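Long-range contacts in XPF endonuclease (Aeropyrum pernix, PDB 2BGW), which probably acts as a magnesium-dependent, structure-specific DNA endonuclease in nucleotide excision repair: residues Asp58-Leu63 with Arg100-Ala105; Thr81-Val86 with Gly114-Asn119. All blocks are in the same frame, centred on the assembly; numbering follows the deposited sequence.

Interaction 1 of 2, residues Asp58-Leu63 with Arg100-Ala105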
loop_
_atom_site.group_PDB
_atom_site.type_symbol
_atom_site.label_atom_id
_atom_site.label_comp_id
_atom_site.label_asym_id
_atom_site.label_seq_id
_atom_site.Cartn_x
_atom_site.Cartn_y
_atom_site.Cartn_z
ATOM N N ASP A 58 -15.346 -0.431 8.845
ATOM C CA ASP A 58 -15.217 -0.113 7.418
ATOM C C ASP A 58 -14.392 -1.154 6.685
ATOM O O ASP A 58 -14.663 -1.469 5.526
ATOM C CB ASP A 58 -14.604 1.250 7.215
ATOM C CG ASP A 58 -15.516 2.321 7.639
ATOM O OD1 ASP A 58 -16.714 2.022 7.749
ATOM O OD2 ASP A 58 -15.063 3.450 7.877
ATOM N N PHE A 59 -13.396 -1.716 7.354
ATOM C CA PHE A 59 -12.720 -2.823 6.722
ATOM C C PHE A 59 -13.735 -3.870 6.330
ATOM O O PHE A 59 -13.785 -4.279 5.163
ATOM C CB PHE A 59 -11.671 -3.452 7.600
ATOM C CG PHE A 59 -10.897 -4.508 6.904
ATOM C CD1 PHE A 59 -9.838 -4.174 6.078
ATOM C CD2 PHE A 59 -11.234 -5.843 7.052
ATOM C CE1 PHE A 59 -9.111 -5.158 5.423
ATOM C CE2 PHE A 59 -10.514 -6.836 6.398
ATOM C CZ PHE A 59 -9.450 -6.488 5.582
ATOM N N ALA A 60 -14.552 -4.283 7.306
ATOM C CA ALA A 60 -15.582 -5.301 7.102
ATOM C C ALA A 60 -16.558 -4.863 6.022
ATOM O O ALA A 60 -16.700 -5.545 4.998
ATOM C CB ALA A 60 -16.301 -5.583 8.387
ATOM N N LYS A 61 -17.182 -3.703 6.237
ATOM C CA LYS A 61 -18.176 -3.166 5.317
ATOM C C LYS A 61 -17.699 -3.278 3.863
ATOM O O LYS A 61 -18.308 -3.966 3.031
ATOM C CB LYS A 61 -18.541 -1.736 5.698
ATOM C CG LYS A 61 -19.780 -1.230 5.004
ATOM C CD LYS A 61 -20.015 0.317 5.136
ATOM C CE LYS A 61 -20.877 0.830 3.907
ATOM N NZ LYS A 61 -21.413 2.236 3.965
ATOM N N SER A 62 -16.562 -2.678 3.568
ATOM C CA SER A 62 -16.071 -2.692 2.197
ATOM C C SER A 62 -15.663 -4.081 1.686
ATOM O O SER A 62 -15.656 -4.291 0.480
ATOM C CB SER A 62 -14.912 -1.733 2.052
ATOM O OG SER A 62 -13.746 -2.416 2.455
ATOM N N LEU A 63 -15.310 -5.019 2.569
ATOM C CA LEU A 63 -15.071 -6.385 2.104
ATOM C C LEU A 63 -16.334 -6.874 1.428
ATOM O O LEU A 63 -16.274 -7.432 0.346
ATOM C CB LEU A 63 -14.675 -7.349 3.226
ATOM C CG LEU A 63 -14.576 -8.869 2.926
ATOM C CD1 LEU A 63 -13.749 -9.221 1.683
ATOM C CD2 LEU A 63 -14.088 -9.704 4.128
ATOM N N ARG A 100 -14.796 -16.055 9.192
ATOM C CA ARG A 100 -14.069 -16.853 8.216
ATOM C C ARG A 100 -13.791 -15.928 7.053
ATOM O O ARG A 100 -12.689 -15.934 6.531
ATOM C CB ARG A 100 -14.846 -18.070 7.746
ATOM C CG ARG A 100 -14.104 -18.902 6.695
ATOM C CD ARG A 100 -13.574 -20.220 7.296
ATOM N NE ARG A 100 -12.806 -21.035 6.347
ATOM C CZ ARG A 100 -13.324 -21.664 5.284
ATOM N NH1 ARG A 100 -14.629 -21.569 5.021
ATOM N NH2 ARG A 100 -12.534 -22.374 4.465
ATOM N N SER A 101 -14.780 -15.113 6.682
ATOM C CA SER A 101 -14.613 -14.104 5.655
ATOM C C SER A 101 -13.470 -13.145 5.986
ATOM O O SER A 101 -12.462 -13.108 5.279
ATOM C CB SER A 101 -15.902 -13.314 5.481
ATOM O OG SER A 101 -16.728 -13.929 4.535
ATOM N N LEU A 102 -13.630 -12.384 7.068
ATOM C CA LEU A 102 -12.706 -11.317 7.412
ATOM C C LEU A 102 -11.234 -11.763 7.381
ATOM O O LEU A 102 -10.437 -11.220 6.601
ATOM C CB LEU A 102 -13.105 -10.669 8.736
ATOM C CG LEU A 102 -14.398 -9.865 8.599
ATOM C CD1 LEU A 102 -14.837 -9.250 9.902
ATOM C CD2 LEU A 102 -14.251 -8.777 7.591
ATOM N N TYR A 103 -10.888 -12.774 8.179
ATOM C CA TYR A 103 -9.509 -13.223 8.261
ATOM C C TYR A 103 -9.046 -13.730 6.899
ATOM O O TYR A 103 -7.904 -13.492 6.509
ATOM C CB TYR A 103 -9.307 -14.294 9.345
ATOM C CG TYR A 103 -9.536 -13.812 10.764
ATOM C CD1 TYR A 103 -10.585 -14.322 11.537
ATOM C CD2 TYR A 103 -8.710 -12.841 11.341
ATOM C CE1 TYR A 103 -10.815 -13.878 12.855
ATOM C CE2 TYR A 103 -8.929 -12.395 12.671
ATOM C CZ TYR A 103 -9.990 -12.926 13.410
ATOM O OH TYR A 103 -10.218 -12.494 14.688
ATOM N N ALA A 104 -9.923 -14.409 6.162
ATOM C CA ALA A 104 -9.565 -14.887 4.819
ATOM C C ALA A 104 -9.195 -13.709 3.923
ATOM O O ALA A 104 -8.202 -13.763 3.201
ATOM C CB ALA A 104 -10.675 -15.702 4.206
ATOM N N ALA A 105 -9.973 -12.638 3.991
ATOM C CA ALA A 105 -9.649 -11.446 3.239
ATOM C C ALA A 105 -8.236 -10.997 3.610
ATOM O O ALA A 105 -7.376 -10.822 2.745
ATOM C CB ALA A 105 -10.658 -10.337 3.527
#
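R100 opens the segment 100-105 and lies against the second subunit, its NH2 in a salt bridge with E131 of that chain; the contact with 58-63 begins one residue later. S101 lies at the border, its carbonyl O 3.9 Å from CD2 of L63, a van der Waals approach. L102 carries much of the rest. With CG anti to the carbonyl carbon (chi1 -70°), it swings its CD2 methyl across to helix 56-65, although its CB does not face that way. This one methyl meets three residues: it touches CD2 of L63 at 3.6 Å, lies 3.8 Å from CA of A60, and comes to the edge of the F59 ring, near the ring plane, at 4.2 Å from CD2. The small side chain of A60 lets the methyl settle against the helix backbone. The two helices cross almost at right angles, at 94° with their axes 10.6 Å apart, so they meet over about one turn each within the PD-(D/E)XK-type nuclease domain. The F59 side chain lies about 8 Å from that of E52, a magnesium ligand, and its ring is also packed by M106 and L109, further along helix 99-112. Y103 points away, and its OH accepts a weak hydrogen bond from the backbone N of M121 of the second subunit. A105, one turn on from S101, receives L63: that leucine, CG anti to its backbone N (chi1 172°), sets both methyls against the A105 CB, CD2 at 3.5 Å and CD1 at 3.8 Å.

Interaction 2 of 2, residues Thr81-Val86 with Gly114-Asn119. With SO4 (sulfate ion), chain K; nucleotides of chain D.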
loop_
_atom_site.group_PDB
_atom_site.type_symbol
_atom_site.label_atom_id
_atom_site.label_comp_id
_atom_site.label_asym_id
_atom_site.label_seq_id
_atom_site.Cartn_x
_atom_site.Cartn_y
_atom_site.Cartn_z
ATOM N N THR A 81 4.803 -0.244 -1.761
ATOM C CA THR A 81 4.551 -0.729 -0.429
ATOM C C THR A 81 3.220 -0.157 0.009
ATOM O O THR A 81 3.033 1.056 0.062
ATOM C CB THR A 81 5.692 -0.297 0.528
ATOM O OG1 THR A 81 6.897 -0.975 0.163
ATOM C CG2 THR A 81 5.395 -0.656 1.953
ATOM N N VAL A 82 2.286 -1.035 0.323
ATOM C CA VAL A 82 0.945 -0.611 0.715
ATOM C C VAL A 82 0.649 -1.072 2.127
ATOM O O VAL A 82 0.695 -2.253 2.410
ATOM C CB VAL A 82 -0.149 -1.210 -0.240
ATOM C CG1 VAL A 82 -1.493 -0.658 0.098
ATOM C CG2 VAL A 82 0.155 -0.896 -1.679
ATOM N N PHE A 83 0.325 -0.144 3.007
ATOM C CA PHE A 83 -0.101 -0.512 4.350
ATOM C C PHE A 83 -1.538 -0.207 4.443
ATOM O O PHE A 83 -1.935 0.927 4.156
ATOM C CB PHE A 83 0.632 0.281 5.436
ATOM C CG PHE A 83 2.043 -0.176 5.657
ATOM C CD1 PHE A 83 3.103 0.558 5.177
ATOM C CD2 PHE A 83 2.305 -1.371 6.339
ATOM C CE1 PHE A 83 4.396 0.121 5.389
ATOM C CE2 PHE A 83 3.611 -1.824 6.541
ATOM C CZ PHE A 83 4.650 -1.076 6.062
ATOM N N ILE A 84 -2.332 -1.211 4.815
ATOM C CA ILE A 84 -3.695 -0.937 5.290
ATOM C C ILE A 84 -3.685 -1.050 6.781
ATOM O O ILE A 84 -3.251 -2.061 7.329
ATOM C CB ILE A 84 -4.725 -1.893 4.742
ATOM C CG1 ILE A 84 -4.936 -1.619 3.251
ATOM C CG2 ILE A 84 -6.012 -1.705 5.511
ATOM C CD1 ILE A 84 -5.472 -2.771 2.477
ATOM N N ILE A 85 -4.119 0.010 7.437
ATOM C CA ILE A 85 -4.119 0.031 8.877
ATOM C C ILE A 85 -5.526 -0.158 9.336
ATOM O O ILE A 85 -6.394 0.662 9.036
ATOM C CB ILE A 85 -3.585 1.364 9.454
ATOM C CG1 ILE A 85 -2.059 1.444 9.287
ATOM C CG2 ILE A 85 -4.011 1.516 10.920
ATOM C CD1 ILE A 85 -1.516 2.825 9.483
ATOM N N VAL A 86 -5.756 -1.239 10.068
ATOM C CA VAL A 86 -7.091 -1.498 10.578
ATOM C C VAL A 86 -7.217 -1.056 12.035
ATOM O O VAL A 86 -6.535 -1.559 12.944
ATOM C CB VAL A 86 -7.500 -2.941 10.373
ATOM C CG1 VAL A 86 -8.914 -3.133 10.843
ATOM C CG2 VAL A 86 -7.371 -3.329 8.888
ATOM N N GLY A 114 0.516 -8.574 -2.110
ATOM C CA GLY A 114 1.532 -8.133 -1.165
ATOM C C GLY A 114 1.207 -6.974 -0.225
ATOM O O GLY A 114 2.124 -6.382 0.342
ATOM N N ILE A 115 -0.071 -6.626 -0.041
ATOM C CA ILE A 115 -0.417 -5.518 0.843
ATOM C C ILE A 115 -0.001 -5.904 2.234
ATOM O O ILE A 115 0.152 -7.090 2.523
ATOM C CB ILE A 115 -1.901 -5.170 0.782
ATOM C CG1 ILE A 115 -2.181 -4.288 -0.420
ATOM C CG2 ILE A 115 -2.351 -4.376 1.989
ATOM C CD1 ILE A 115 -2.926 -5.006 -1.518
ATOM N N ARG A 116 0.234 -4.897 3.074
ATOM C CA ARG A 116 0.698 -5.086 4.463
ATOM C C ARG A 116 -0.326 -4.544 5.441
ATOM O O ARG A 116 -0.868 -3.442 5.246
ATOM C CB ARG A 116 2.068 -4.432 4.675
ATOM C CG ARG A 116 3.150 -5.165 3.948
ATOM C CD ARG A 116 4.455 -4.451 3.950
ATOM N NE ARG A 116 5.503 -5.299 3.389
ATOM C CZ ARG A 116 6.170 -6.203 4.098
ATOM N NH1 ARG A 116 5.886 -6.368 5.380
ATOM N NH2 ARG A 116 7.107 -6.957 3.538
ATOM N N LEU A 117 -0.620 -5.337 6.471
ATOM C CA LEU A 117 -1.672 -4.980 7.432
ATOM C C LEU A 117 -1.058 -4.625 8.744
ATOM O O LEU A 117 -0.094 -5.265 9.155
ATOM C CB LEU A 117 -2.639 -6.126 7.654
ATOM C CG LEU A 117 -3.467 -6.545 6.447
ATOM C CD1 LEU A 117 -4.117 -7.884 6.723
ATOM C CD2 LEU A 117 -4.521 -5.503 6.050
ATOM N N MET A 118 -1.583 -3.581 9.375
ATOM C CA MET A 118 -1.285 -3.286 10.766
ATOM C C MET A 118 -2.629 -3.182 11.448
ATOM O O MET A 118 -3.556 -2.580 10.888
ATOM C CB MET A 118 -0.576 -1.939 10.923
ATOM C CG MET A 118 0.700 -1.764 10.148
ATOM S SD MET A 118 2.258 -2.113 11.002
ATOM C CE MET A 118 1.839 -1.741 12.695
ATOM N N ASN A 119 -2.751 -3.740 12.645
ATOM C CA ASN A 119 -3.956 -3.498 13.428
ATOM C C ASN A 119 -3.699 -2.472 14.535
ATOM O O ASN A 119 -2.822 -2.674 15.355
ATOM C CB ASN A 119 -4.527 -4.815 14.002
ATOM C CG ASN A 119 -5.856 -4.600 14.764
ATOM O OD1 ASN A 119 -6.005 -4.975 15.934
ATOM N ND2 ASN A 119 -6.810 -3.952 14.101
HETATM S S SO4 K . 7.424 -8.250 -0.214
HETATM O O1 SO4 K . 6.292 -9.166 -0.396
HETATM O O2 SO4 K . 7.951 -7.968 -1.548
HETATM O O3 SO4 K . 6.950 -6.969 0.362
HETATM O O4 SO4 K . 8.479 -8.895 0.594
ATOM O "O5'" DT D 1 4.347 -11.624 0.952
ATOM C "C5'" DT D 1 4.926 -11.943 -0.296
ATOM C "C4'" DT D 1 3.812 -12.152 -1.284
ATOM O "O4'" DT D 1 3.239 -10.904 -1.732
ATOM C "C3'" DT D 1 4.421 -12.769 -2.506
ATOM O "O3'" DT D 1 3.833 -13.993 -2.725
ATOM C "C2'" DT D 1 4.179 -11.812 -3.670
ATOM C "C1'" DT D 1 3.067 -10.953 -3.131
ATOM N N1 DT D 1 3.149 -9.613 -3.694
ATOM C C2 DT D 1 2.336 -9.276 -4.773
ATOM O O2 DT D 1 1.542 -10.023 -5.303
ATOM N N3 DT D 1 2.472 -7.991 -5.225
ATOM C C4 DT D 1 3.344 -7.046 -4.709
ATOM O O4 DT D 1 3.389 -5.927 -5.195
ATOM C C5 DT D 1 4.177 -7.456 -3.589
ATOM C C7 DT D 1 5.226 -6.544 -3.020
ATOM C C6 DT D 1 4.040 -8.713 -3.140
#
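Strands 81-87 and 116-120 are the two parallel strands of a beta-alpha-beta unit whose crossover is helix 99-112, and they run side by side with a 23° twist. Four backbone hydrogen bonds join them in the alternating parallel pattern: R116 N to V82 O (2.8 Å), I84 N to R116 O (2.7 Å), M118 N to I84 O (3.0 Å) and V86 N to M118 O (2.7 Å). Paired side chains then share a face. On one, F83 and R116 lie alongside each other, the ring's CD2 3.5 Å from CB of R116, with ring and guanidinium planes 55° apart. M118, bent at chi2, adds a Met-aromatic contact, its SD 5.5 Å from the centroid of the F83 ring and oblique to it, while I85 rests its CG1 beside M118 CB; helix 123-137 covers this face. On the other, I84 crosses I115 obliquely, CD1 to CG2 3.5 Å, and packs its CB beside L117 CD2. N119 turns its amide to G88 O.

The extended R116 chain runs past the F83 ring to the dimer interface, where NH2 donates to G114 O of the second subunit and, at 3.2 Å, to O3 of a sulfate that R116 of the second subunit also holds; NH1 bonds Q110 OE1 of that subunit. An alanine here would keep CB against F83 but remove the CG-CD stem and the guanidinium, and would probably weaken the intersubunit bonding and the hold on the sulfate. A DNA thymidine stands against G114. Such a parallel pair belongs to the mixed-sheet core of PD-(D/E)XK nucleases, here beside the magnesium ligand E52.

From the N terminus, the chain passes through the magnesium-binding strand 49-55 into helix 56-65, then helix 67-78, strand 81-87, helix 99-112 and strand 116-120. Interaction 1 closes a loop of 36 residues when 100-105 returns to 58-63; interaction 2 closes one of 27 when 114-119 comes back beside 81-86. Because 81-86 falls inside the first loop and 114-119 beyond it, the two contacts cross rather than nest. Helix 99-112 is common ground: it packs on helix 56-65 and is the crossover between the strands. The contacts also meet directly, F59 CD1 lying 3.8 Å from V86 CG2, and both reach the second subunit.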